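Local coordinates for (5-formylfuran-3-yl)methyl phosphate transaminase (Methanococcus jannaschii, PDB 2Z61), which catalyses the pyridoxal-phosphate-dependent transfer of an amino group from alanine to a furan aldehyde phosphate, making the precursor of the furan moiety of methanofuran, at residues A[45-50]-A[227-232]; A[96-101]-A[189-194]. All coordinates share one frame; numbering follows the deposited sequence.

Contact 1 (A[45-50]-A[227-232]); sequences KPIVDE and TGWRIG
The loop that follows Lys222, which carries the cofactor, and leads into strand 232-235 meets the start of helix 45-56 through one indole, that of Trp229, set against Ile47 and Val48. Its six-membered ring does the touching with its far rim. Trp229 CH2 comes within 3.9 Å of Ile47 O, while the methyl CG2 of Ile47 sits over one face, offset toward the rim, 4.1 Å from Trp229 CH2. Ile47 holds that methyl anti to its backbone N and beside the carbonyl carbon, which brings CG2 and the carbonyl oxygen to the same CH2. Val48 comes in differently: its CA lies near the ring plane at the edge, 4.1 Å from Trp229 CH2, and its CG2 is 4.3 Å from Trp229 CZ2. No hydrogen bond crosses, so the contact is wholly van der Waals; Ala262 of helix 257-263 also packs on the indole. Next to it, Arg230 turns back on its own loop, gripping Thr227 O side-on with NE (2.8 Å) and NH2 (2.6 Å) of Arg230, the carbonyl oxygen close to the guanidinium plane. NH2 also bonds the cofactor phosphate, the role of the phosphate-binding arginine of this aminotransferase family.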
loop_
_atom_site.group_PDB
_atom_site.type_symbol
_atom_site.label_atom_id
_atom_site.label_comp_id
_atom_site.label_asym_id
_atom_site.label_seq_id
_atom_site.Cartn_x
_atom_site.Cartn_y
_atom_site.Cartn_z
ATOM N N LYS A 45 3.719 15.861 19.010
ATOM C CA LYS A 45 4.309 17.075 18.453
ATOM C C LYS A 45 5.674 16.947 17.792
ATOM O O LYS A 45 5.867 17.424 16.677
ATOM C CB LYS A 45 4.375 18.167 19.528
ATOM C CG LYS A 45 4.656 19.555 18.970
ATOM C CD LYS A 45 4.832 20.579 20.083
ATOM C CE LYS A 45 5.041 21.980 19.523
ATOM N NZ LYS A 45 3.801 22.518 18.912
ATOM N N PRO A 46 6.653 16.333 18.474
ATOM C CA PRO A 46 7.955 16.219 17.815
ATOM C C PRO A 46 7.904 15.481 16.479
ATOM O O PRO A 46 8.725 15.740 15.597
ATOM C CB PRO A 46 8.828 15.523 18.865
ATOM C CG PRO A 46 7.851 14.937 19.836
ATOM C CD PRO A 46 6.733 15.909 19.878
ATOM N N ILE A 47 6.939 14.574 16.329
ATOM C CA ILE A 47 6.788 13.827 15.081
ATOM C C ILE A 47 6.174 14.745 14.028
ATOM O O ILE A 47 6.644 14.798 12.890
ATOM C CB ILE A 47 5.890 12.569 15.259
ATOM C CG1 ILE A 47 6.584 11.560 16.185
ATOM C CG2 ILE A 47 5.619 11.928 13.897
ATOM C CD1 ILE A 47 5.734 10.361 16.563
ATOM N N VAL A 48 5.134 15.479 14.414
ATOM C CA VAL A 48 4.478 16.410 13.498
ATOM C C VAL A 48 5.475 17.448 12.966
ATOM O O VAL A 48 5.534 17.699 11.753
ATOM C CB VAL A 48 3.300 17.152 14.194
ATOM C CG1 VAL A 48 2.847 18.354 13.349
ATOM C CG2 VAL A 48 2.132 16.197 14.407
ATOM N N ASP A 49 6.265 18.042 13.864
ATOM C CA ASP A 49 7.242 19.060 13.451
ATOM C C ASP A 49 8.297 18.511 12.491
ATOM O O ASP A 49 8.706 19.188 11.554
ATOM C CB ASP A 49 7.927 19.696 14.674
ATOM C CG ASP A 49 6.942 20.420 15.593
ATOM O OD1 ASP A 49 5.853 20.798 15.125
ATOM O OD2 ASP A 49 7.254 20.627 16.781
ATOM N N GLU A 50 8.733 17.278 12.720
ATOM C CA GLU A 50 9.728 16.661 11.857
ATOM C C GLU A 50 9.131 16.445 10.462
ATOM O O GLU A 50 9.837 16.505 9.452
ATOM C CB GLU A 50 10.177 15.330 12.463
ATOM C CG GLU A 50 11.448 14.764 11.873
ATOM C CD GLU A 50 12.552 15.806 11.796
ATOM O OE1 GLU A 50 12.626 16.655 12.712
ATOM O OE2 GLU A 50 13.346 15.767 10.829
ATOM N N THR A 227 -1.953 6.593 12.454
ATOM C CA THR A 227 -2.788 5.813 11.542
ATOM C C THR A 227 -2.778 6.313 10.099
ATOM O O THR A 227 -2.523 5.549 9.170
ATOM C CB THR A 227 -4.256 5.752 12.021
ATOM O OG1 THR A 227 -4.786 7.079 12.120
ATOM C CG2 THR A 227 -4.349 5.068 13.386
ATOM N N GLY A 228 -3.045 7.600 9.909
ATOM C CA GLY A 228 -3.072 8.154 8.562
ATOM C C GLY A 228 -1.728 8.297 7.862
ATOM O O GLY A 228 -1.693 8.412 6.644
ATOM N N TRP A 229 -0.628 8.299 8.615
ATOM C CA TRP A 229 0.700 8.421 8.021
ATOM C C TRP A 229 1.117 7.162 7.254
ATOM O O TRP A 229 2.120 7.169 6.528
ATOM C CB TRP A 229 1.746 8.735 9.102
ATOM C CG TRP A 229 1.520 10.025 9.864
ATOM C CD1 TRP A 229 0.465 10.322 10.684
ATOM C CD2 TRP A 229 2.429 11.137 9.968
ATOM N NE1 TRP A 229 0.669 11.531 11.306
ATOM C CE2 TRP A 229 1.864 12.054 10.887
ATOM C CE3 TRP A 229 3.668 11.443 9.378
ATOM C CZ2 TRP A 229 2.497 13.262 11.236
ATOM C CZ3 TRP A 229 4.300 12.646 9.725
ATOM C CH2 TRP A 229 3.710 13.539 10.649
ATOM N N ARG A 230 0.354 6.083 7.429
ATOM C CA ARG A 230 0.598 4.812 6.738
ATOM C C ARG A 230 2.049 4.348 6.771
ATOM O O ARG A 230 2.770 4.419 5.767
ATOM C CB ARG A 230 0.148 4.906 5.270
ATOM C CG ARG A 230 -1.242 5.484 5.041
ATOM C CD ARG A 230 -2.306 4.462 5.339
ATOM N NE ARG A 230 -2.360 4.227 6.761
ATOM C CZ ARG A 230 -2.502 3.040 7.324
ATOM N NH1 ARG A 230 -2.616 1.944 6.583
ATOM N NH2 ARG A 230 -2.492 2.967 8.639
ATOM N N ILE A 231 2.478 3.842 7.916
ATOM C CA ILE A 231 3.838 3.359 8.034
ATOM C C ILE A 231 3.989 2.328 9.152
ATOM O O ILE A 231 3.686 2.591 10.313
ATOM C CB ILE A 231 4.821 4.543 8.235
ATOM C CG1 ILE A 231 6.211 4.003 8.590
ATOM C CG2 ILE A 231 4.281 5.522 9.301
ATOM C CD1 ILE A 231 7.287 5.082 8.637
ATOM N N GLY A 232 4.422 1.133 8.761
ATOM C CA GLY A 232 4.637 0.046 9.703
ATOM C C GLY A 232 5.938 -0.641 9.316
ATOM O O GLY A 232 6.714 -0.093 8.532
#

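Contact 2 (A[96-101]-A[189-194]); sequences GGSSLG and DEIYNG
Ser98 and Ile191 carry this meeting between a phosphate-binding helix start and the turn that leaves strand 185-189, and the path to it begins with two glycines. Gly96 leads out of strand 92-95, and Gly97 follows at the N-cap position of helix 98-109. Gly97 has backbone angles at which a side chain would strike the carbonyl oxygen of Gly96. Ser98 then opens the helix. Its N bonds one phosphate oxygen of the cofactor and Ser99 N another, an arrangement in which the helix end is likely to stabilise the anion. The Ser98 side chain heads across to Ile191: CB lies 3.8 Å from Ile191 CD1, and OG, held anti to the backbone N (chi1 178°), lies 3.9 Å from the same methyl. That hydroxyl is buried and has no polar partner in the model; Asp189 OD2 stays 4.3 Å from Ser98 OG. The Asp189 carboxylate has other partners: OD1 the hydroxyl of Tyr126, and OD2 a nearly straight but weak bond from Ile191 N (3.4 Å, 167°). Ile191 is the second residue of a type I turn closed by Asn193 N to Glu190 O at 2.8 Å. With only a methyl group in place of its side chain, as in an alanine, the CG1 and CD1 atoms that meet Ser98 CB and OG are gone, and a gap between turn and helix start is likely to open. Beyond it in the turn, Tyr192 sends its hydroxyl to O3 of the cofactor. Strand 214-219 lies next to both sides, with Ile217 touching Ser98 and Asn218 touching Ile191, while Leu251 and Phe252 of the second subunit pack on Ser99 and Leu100 of helix 98-109.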
loop_
_atom_site.group_PDB
_atom_site.type_symbol
_atom_site.label_atom_id
_atom_site.label_comp_id
_atom_site.label_asym_id
_atom_site.label_seq_id
_atom_site.Cartn_x
_atom_site.Cartn_y
_atom_site.Cartn_z
ATOM N N GLY A 96 4.030 0.299 3.976
ATOM C CA GLY A 96 3.028 1.352 3.967
ATOM C C GLY A 96 1.906 0.957 4.899
ATOM O O GLY A 96 0.784 0.710 4.466
ATOM N N GLY A 97 2.214 0.894 6.190
ATOM C CA GLY A 97 1.227 0.488 7.172
ATOM C C GLY A 97 1.426 -0.966 7.571
ATOM O O GLY A 97 2.147 -1.713 6.905
ATOM N N SER A 98 0.760 -1.361 8.653
ATOM C CA SER A 98 0.809 -2.715 9.213
ATOM C C SER A 98 -0.004 -3.724 8.388
ATOM O O SER A 98 0.340 -4.905 8.318
ATOM C CB SER A 98 0.293 -2.661 10.660
ATOM O OG SER A 98 0.276 -3.937 11.263
ATOM N N SER A 99 -1.079 -3.252 7.766
ATOM C CA SER A 99 -1.929 -4.109 6.944
ATOM C C SER A 99 -1.173 -4.672 5.741
ATOM O O SER A 99 -1.258 -5.866 5.462
ATOM C CB SER A 99 -3.159 -3.332 6.468
ATOM O OG SER A 99 -3.995 -3.020 7.569
ATOM N N LEU A 100 -0.443 -3.816 5.025
ATOM C CA LEU A 100 0.325 -4.292 3.882
ATOM C C LEU A 100 1.421 -5.233 4.355
ATOM O O LEU A 100 1.702 -6.229 3.704
ATOM C CB LEU A 100 0.967 -3.133 3.106
ATOM C CG LEU A 100 0.289 -2.726 1.795
ATOM C CD1 LEU A 100 1.222 -1.806 1.007
ATOM C CD2 LEU A 100 -0.041 -3.975 0.975
ATOM N N GLY A 101 2.039 -4.904 5.486
ATOM C CA GLY A 101 3.095 -5.749 6.015
ATOM C C GLY A 101 2.601 -7.172 6.207
ATOM O O GLY A 101 3.214 -8.128 5.729
ATOM N N ASP A 189 1.511 -10.532 15.258
ATOM C CA ASP A 189 0.975 -9.203 14.996
ATOM C C ASP A 189 1.041 -8.444 16.317
ATOM O O ASP A 189 0.225 -8.662 17.206
ATOM C CB ASP A 189 -0.469 -9.322 14.499
ATOM C CG ASP A 189 -1.035 -7.996 14.037
ATOM O OD1 ASP A 189 -2.150 -7.983 13.475
ATOM O OD2 ASP A 189 -0.361 -6.965 14.237
ATOM N N GLU A 190 2.017 -7.553 16.436
ATOM C CA GLU A 190 2.226 -6.804 17.669
ATOM C C GLU A 190 1.917 -5.305 17.584
ATOM O O GLU A 190 2.404 -4.506 18.391
ATOM C CB GLU A 190 3.673 -7.051 18.131
ATOM C CG GLU A 190 3.961 -8.556 18.331
ATOM C CD GLU A 190 5.419 -8.889 18.621
ATOM O OE1 GLU A 190 6.248 -7.968 18.744
ATOM O OE2 GLU A 190 5.734 -10.094 18.745
ATOM N N ILE A 191 1.065 -4.935 16.631
ATOM C CA ILE A 191 0.704 -3.540 16.409
ATOM C C ILE A 191 0.201 -2.774 17.646
ATOM O O ILE A 191 0.326 -1.552 17.709
ATOM C CB ILE A 191 -0.332 -3.415 15.238
ATOM C CG1 ILE A 191 -0.293 -1.998 14.663
ATOM C CG2 ILE A 191 -1.748 -3.774 15.715
ATOM C CD1 ILE A 191 1.089 -1.558 14.215
ATOM N N TYR A 192 -0.350 -3.479 18.625
ATOM C CA TYR A 192 -0.838 -2.837 19.851
ATOM C C TYR A 192 0.139 -2.968 21.019
ATOM O O TYR A 192 -0.153 -2.544 22.141
ATOM C CB TYR A 192 -2.187 -3.423 20.282
ATOM C CG TYR A 192 -3.303 -3.154 19.305
ATOM C CD1 TYR A 192 -3.745 -4.142 18.427
ATOM C CD2 TYR A 192 -3.911 -1.899 19.250
ATOM C CE1 TYR A 192 -4.775 -3.887 17.508
ATOM C CE2 TYR A 192 -4.933 -1.631 18.339
ATOM C CZ TYR A 192 -5.357 -2.628 17.469
ATOM O OH TYR A 192 -6.343 -2.348 16.558
ATOM N N ASN A 193 1.291 -3.569 20.763
ATOM C CA ASN A 193 2.291 -3.749 21.803
ATOM C C ASN A 193 2.650 -2.359 22.324
ATOM O O ASN A 193 2.726 -1.402 21.556
ATOM C CB ASN A 193 3.519 -4.445 21.216
ATOM C CG ASN A 193 4.204 -5.347 22.205
ATOM O OD1 ASN A 193 5.387 -5.660 22.064
ATOM N ND2 ASN A 193 3.469 -5.763 23.228
ATOM N N GLY A 194 2.866 -2.242 23.628
ATOM C CA GLY A 194 3.175 -0.941 24.195
ATOM C C GLY A 194 1.921 -0.433 24.882
ATOM O O GLY A 194 1.982 0.295 25.871
#

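In the fold
Along the chain the four segments run 45-50, 96-101, 189-194 and 227-232, so contact 2 falls entirely between the two halves of contact 1. Their centres lie about 15 Å apart, yet they meet where Arg230 NH1 passes 4.2 Å from Gly97 CA. The closeness is consistent with the topology: strands 92-95 and 232-235 are antiparallel neighbours in the mixed beta-sheet, with Gly232 bonded to Thr95 through the backbone. Contact 2 lies near the centre of the chain, whereas contact 1 extends outward to helix 45-56. Segments 96-101, 189-194 and 227-232, distant in sequence, thus converge on one cofactor, while 45-50 lies further out, and both contacts reach the second subunit of the homodimer.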